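Local structure of restriction endonuclease r.bpuji (Bacillus pumilus, 2VLA) at a contact of chain A with DNA. The protein recognises its cognate DNA sequence through this N-terminal recognition domain of a restriction endonuclease, which as a whole cuts double-stranded DNA. Numbering follows the deposited sequence.

A contact of chain A with DNA. Residues 10, 15, 201, 204-205. With nucleotides of chain B; nucleotides of chain C.
Arg15 reads guanine DG8 of chain B from the major groove with one nitrogen, NH1, which donates to O6 of DG8 at 2.8 Å. The same NH1 also donates to N7 of DG8 at 2.9 Å, and both bonds are clearly bent. The side chain starts with CG anti to the backbone N and kinks at chi3 (-71°), so the guanidinium lies face-on against the preceding cytosine, DC7. Arg15 CZ lies 3.7 Å from C6 of DC7, and NH1 makes a cation-pi contact with that ring. A methionine here, lacking NH1, has neither guanine bond nor cation-pi contact and would probably weaken the preference for guanine at this step.

One base further, Ser204 OG, held in the crowded position between backbone N and carbonyl carbon (chi1 63°), donates to the thymine O4 of DT9 at 2.8 Å. Water 1 ties this hydroxyl to Arg15 NH2 and to the phosphate oxygen OP2 of DG8, coupling base readout to the backbone.

Lys201 and Arg10 grip the phosphates directly. Lys201, bent at chi2 and chi3, forms a salt bridge from NZ to DG8 OP1 at 2.7 Å. Arg10, extended from CG to NE, directs NH1 almost straight at DC7 OP2 (2.9 Å, 171°). Between them lies the Tyr205 ring, Lys201 CE over one face and Arg10 NE over the other. The Tyr205 carbonyl oxygen, in the guanidinium plane of Arg10, accepts NH2 on an in-plane lone pair and NE from above the carbonyl plane, fixing the guanidinium's rotation. Tyr205 OH reaches the DC7 phosphate through water 3.

The start of helix 203-219 supplies Ser204 and Tyr205, while loop residues bring the three basic groups. The site exemplifies major-groove base reading combined with backbone anchoring, which is likely to set the register of this helix-turn-helix recognition domain on its cognate sequence.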
ATOM      1  N   ARG A  10      13.299   6.748   0.704  1.00 12.05           N
ATOM      2  CA  ARG A  10      12.766   5.434   0.378  1.00 10.56           C
ATOM      3  C   ARG A  10      11.744   5.021   1.418  1.00 11.03           C
ATOM      4  O   ARG A  10      12.054   4.940   2.615  1.00 12.60           O
ATOM      5  CB  ARG A  10      13.907   4.414   0.290  1.00 12.01           C
ATOM      6  CG  ARG A  10      13.450   3.012  -0.096  1.00 11.59           C
ATOM      7  CD  ARG A  10      14.603   2.085  -0.346  1.00 11.97           C
ATOM      8  NE  ARG A  10      14.152   0.798  -0.850  1.00 11.05           N
ATOM      9  CZ  ARG A  10      13.937  -0.292  -0.116  1.00 11.93           C
ATOM     10  NH1 ARG A  10      14.111  -0.282   1.183  1.00 11.16           N
ATOM     11  NH2 ARG A  10      13.564  -1.429  -0.705  1.00 11.53           N
ATOM     12  N   ARG A  15       6.721  -6.381   0.163  1.00  8.83           N
ATOM     13  CA  ARG A  15       6.976  -6.923  -1.167  1.00  8.31           C
ATOM     14  C   ARG A  15       5.973  -8.028  -1.516  1.00  9.49           C
ATOM     15  O   ARG A  15       5.682  -8.879  -0.703  1.00 10.70           O
ATOM     16  CB  ARG A  15       8.413  -7.428  -1.225  1.00  9.18           C
ATOM     17  CG  ARG A  15       8.867  -7.850  -2.633  1.00  9.43           C
ATOM     18  CD  ARG A  15      10.387  -8.010  -2.736  1.00  9.81           C
ATOM     19  NE  ARG A  15      11.044  -6.711  -2.675  1.00 10.07           N
ATOM     20  CZ  ARG A  15      12.331  -6.520  -2.849  1.00  8.94           C
ATOM     21  NH1 ARG A  15      13.135  -7.552  -3.115  1.00 11.00           N
ATOM     22  NH2 ARG A  15      12.839  -5.311  -2.784  1.00 11.21           N
ATOM     23  N   LYS A 201      22.732  -0.483  -5.793  1.00 13.66           N
ATOM     24  CA  LYS A 201      21.540  -1.308  -5.565  1.00 13.14           C
ATOM     25  C   LYS A 201      20.833  -1.652  -6.864  1.00 12.02           C
ATOM     26  O   LYS A 201      20.844  -0.875  -7.828  1.00 13.58           O
ATOM     27  CB  LYS A 201      20.539  -0.583  -4.658  1.00 13.36           C
ATOM     28  CG  LYS A 201      21.090  -0.037  -3.359  1.00 15.51           C
ATOM     29  CD  LYS A 201      21.745  -1.066  -2.534  1.00 20.60           C
ATOM     30  CE  LYS A 201      20.748  -2.005  -1.930  1.00 22.51           C
ATOM     31  NZ  LYS A 201      21.311  -2.757  -0.736  1.00 22.69           N
ATOM     32  N   SER A 204      15.093  -3.402  -8.268  1.00 11.22           N
ATOM     33  CA  SER A 204      14.010  -3.841  -7.380  1.00 10.20           C
ATOM     34  C   SER A 204      14.032  -3.083  -6.037  1.00 10.77           C
ATOM     35  O   SER A 204      12.976  -2.750  -5.487  1.00 11.01           O
ATOM     36  CB  SER A 204      14.076  -5.341  -7.152  1.00 12.49           C
ATOM     37  OG  SER A 204      15.276  -5.719  -6.499  1.00 11.74           O
ATOM     38  N   TYR A 205      15.215  -2.822  -5.516  1.00 10.71           N
ATOM     39  CA  TYR A 205      15.357  -2.095  -4.260  1.00 10.44           C
ATOM     40  C   TYR A 205      14.733  -0.733  -4.401  1.00 10.52           C
ATOM     41  O   TYR A 205      13.988  -0.291  -3.516  1.00 10.82           O
ATOM     42  CB  TYR A 205      16.829  -1.968  -3.911  1.00 10.80           C
ATOM     43  CG  TYR A 205      17.075  -1.289  -2.594  1.00 10.64           C
ATOM     44  CD1 TYR A 205      16.936  -1.984  -1.401  1.00 10.52           C
ATOM     45  CD2 TYR A 205      17.432   0.048  -2.534  1.00 10.99           C
ATOM     46  CE1 TYR A 205      17.153  -1.377  -0.189  1.00 11.92           C
ATOM     47  CE2 TYR A 205      17.638   0.686  -1.300  1.00 12.45           C
ATOM     48  CZ  TYR A 205      17.495  -0.050  -0.131  1.00 12.92           C
ATOM     49  OH  TYR A 205      17.684   0.535   1.103  1.00 15.68           O
TER
ATOM     50  P    DC B   7      14.897  -3.303   3.571  1.00 13.70           P
ATOM     51  OP1  DC B   7      16.036  -2.527   4.091  1.00 16.27           O
ATOM     52  OP2  DC B   7      13.769  -2.575   2.962  1.00 13.71           O
ATOM     53  O5'  DC B   7      15.372  -4.393   2.499  1.00 12.80           O
ATOM     54  C5'  DC B   7      16.497  -5.221   2.777  1.00 13.22           C
ATOM     55  C4'  DC B   7      16.679  -6.262   1.681  1.00 13.08           C
ATOM     56  O4'  DC B   7      15.588  -7.231   1.730  1.00 12.60           O
ATOM     57  C3'  DC B   7      16.646  -5.720   0.247  1.00 12.36           C
ATOM     58  O3'  DC B   7      17.647  -6.371  -0.508  1.00 13.29           O
ATOM     59  C2'  DC B   7      15.292  -6.162  -0.279  1.00 12.53           C
ATOM     60  C1'  DC B   7      15.168  -7.492   0.399  1.00 13.21           C
ATOM     61  N1   DC B   7      13.836  -8.117   0.481  1.00 12.37           N
ATOM     62  C2   DC B   7      13.752  -9.503   0.413  1.00 11.75           C
ATOM     63  O2   DC B   7      14.788 -10.148   0.204  1.00 12.83           O
ATOM     64  N3   DC B   7      12.549 -10.101   0.529  1.00 11.34           N
ATOM     65  C4   DC B   7      11.471  -9.352   0.795  1.00  9.43           C
ATOM     66  N4   DC B   7      10.296  -9.952   0.924  1.00 10.34           N
ATOM     67  C5   DC B   7      11.545  -7.938   0.877  1.00 10.26           C
ATOM     68  C6   DC B   7      12.728  -7.366   0.712  1.00 10.73           C
ATOM     69  P    DG B   8      18.736  -5.602  -1.389  1.00 13.20           P
ATOM     70  OP1  DG B   8      19.438  -4.644  -0.535  1.00 14.64           O
ATOM     71  OP2  DG B   8      18.122  -5.099  -2.625  1.00 13.76           O
ATOM     72  O5'  DG B   8      19.676  -6.812  -1.815  1.00 14.16           O
ATOM     73  C5'  DG B   8      20.342  -7.560  -0.796  1.00 13.90           C
ATOM     74  C4'  DG B   8      20.619  -8.971  -1.255  1.00 14.51           C
ATOM     75  O4'  DG B   8      19.372  -9.704  -1.374  1.00 15.73           O
ATOM     76  C3'  DG B   8      21.283  -9.100  -2.612  1.00 16.90           C
ATOM     77  O3'  DG B   8      22.199 -10.227  -2.600  1.00 25.37           O
ATOM     78  C2'  DG B   8      20.095  -9.283  -3.583  1.00 18.08           C
ATOM     79  C1'  DG B   8      19.114 -10.077  -2.741  1.00 15.24           C
ATOM     80  N9   DG B   8      17.689  -9.827  -2.932  1.00 13.11           N
ATOM     81  C8   DG B   8      17.051  -8.604  -2.973  1.00 13.64           C
ATOM     82  N7   DG B   8      15.759  -8.702  -3.065  1.00 13.14           N
ATOM     83  C5   DG B   8      15.526 -10.080  -3.039  1.00 10.68           C
ATOM     84  C6   DG B   8      14.319 -10.792  -3.033  1.00 11.14           C
ATOM     85  O6   DG B   8      13.171 -10.379  -3.090  1.00 11.28           O
ATOM     86  N1   DG B   8      14.527 -12.195  -2.999  1.00 10.46           N
ATOM     87  C2   DG B   8      15.754 -12.808  -2.904  1.00 12.09           C
ATOM     88  N2   DG B   8      15.748 -14.181  -2.874  1.00 13.44           N
ATOM     89  N3   DG B   8      16.900 -12.139  -2.879  1.00 12.08           N
ATOM     90  C4   DG B   8      16.705 -10.790  -2.934  1.00 11.99           C
ATOM     91  P    DT B   9      23.021 -10.587  -3.859  1.00 36.30           P
ATOM     92  OP1  DT B   9      24.086 -11.460  -3.359  1.00 29.28           O
ATOM     93  OP2  DT B   9      23.347  -9.357  -4.620  1.00 31.86           O
ATOM     94  O5'  DT B   9      22.055 -11.475  -4.762  1.00 30.29           O
ATOM     95  C5'  DT B   9      21.702 -12.783  -4.349  1.00 23.75           C
ATOM     96  C4'  DT B   9      20.575 -13.282  -5.206  1.00 22.62           C
ATOM     97  O4'  DT B   9      19.441 -12.391  -5.100  1.00 18.95           O
ATOM     98  C3'  DT B   9      20.872 -13.335  -6.691  1.00 21.55           C
ATOM     99  O3'  DT B   9      21.297 -14.697  -7.019  1.00 23.29           O
ATOM    100  C2'  DT B   9      19.559 -12.862  -7.378  1.00 22.20           C
ATOM    101  C1'  DT B   9      18.596 -12.672  -6.219  1.00 18.59           C
ATOM    102  N1   DT B   9      17.635 -11.573  -6.366  1.00 14.79           N
ATOM    103  C2   DT B   9      16.300 -11.856  -6.385  1.00 13.92           C
ATOM    104  O2   DT B   9      15.826 -12.974  -6.341  1.00 13.94           O
ATOM    105  N3   DT B   9      15.485 -10.742  -6.450  1.00 11.49           N
ATOM    106  C4   DT B   9      15.889  -9.438  -6.523  1.00 13.17           C
ATOM    107  O4   DT B   9      15.063  -8.530  -6.583  1.00 12.45           O
ATOM    108  C5   DT B   9      17.303  -9.210  -6.484  1.00 15.21           C
ATOM    109  C7   DT B   9      17.855  -7.820  -6.545  1.00 16.31           C
ATOM    110  C6   DT B   9      18.101 -10.281  -6.390  1.00 15.90           C
TER
ATOM    111  P    DC C   3       4.497  -7.344 -11.753  1.00 13.89           P
ATOM    112  OP1  DC C   3       3.174  -7.817 -12.222  1.00 16.44           O
ATOM    113  OP2  DC C   3       4.660  -6.037 -11.121  1.00 13.78           O
ATOM    114  O5'  DC C   3       5.090  -8.410 -10.720  1.00 13.20           O
ATOM    115  C5'  DC C   3       5.045  -9.797 -11.023  1.00 13.36           C
ATOM    116  C4'  DC C   3       5.889 -10.578 -10.052  1.00 14.72           C
ATOM    117  O4'  DC C   3       7.284 -10.316 -10.291  1.00 13.24           O
ATOM    118  C3'  DC C   3       5.664 -10.189  -8.595  1.00 13.79           C
ATOM    119  O3'  DC C   3       5.601 -11.310  -7.735  1.00 19.25           O
ATOM    120  C2'  DC C   3       6.900  -9.354  -8.267  1.00 15.91           C
ATOM    121  C1'  DC C   3       7.909 -10.164  -9.037  1.00 15.35           C
ATOM    122  N1   DC C   3       9.206  -9.555  -9.211  1.00 12.82           N
ATOM    123  C2   DC C   3      10.361 -10.362  -9.252  1.00 14.20           C
ATOM    124  O2   DC C   3      10.263 -11.622  -9.214  1.00 13.66           O
ATOM    125  N3   DC C   3      11.552  -9.749  -9.385  1.00 12.97           N
ATOM    126  C4   DC C   3      11.633  -8.425  -9.457  1.00 12.94           C
ATOM    127  N4   DC C   3      12.830  -7.877  -9.598  1.00 14.69           N
ATOM    128  C5   DC C   3      10.477  -7.611  -9.389  1.00 14.52           C
ATOM    129  C6   DC C   3       9.307  -8.204  -9.230  1.00 14.61           C
TER
HETATM  130  O   HOH W   1      15.522  -5.365  -3.674  1.00 11.64           O
HETATM  131  O   HOH W   2      12.474  -3.712   0.764  1.00 13.66           O
HETATM  132  O   HOH W   3      17.516  -0.678   3.358  1.00 34.19           O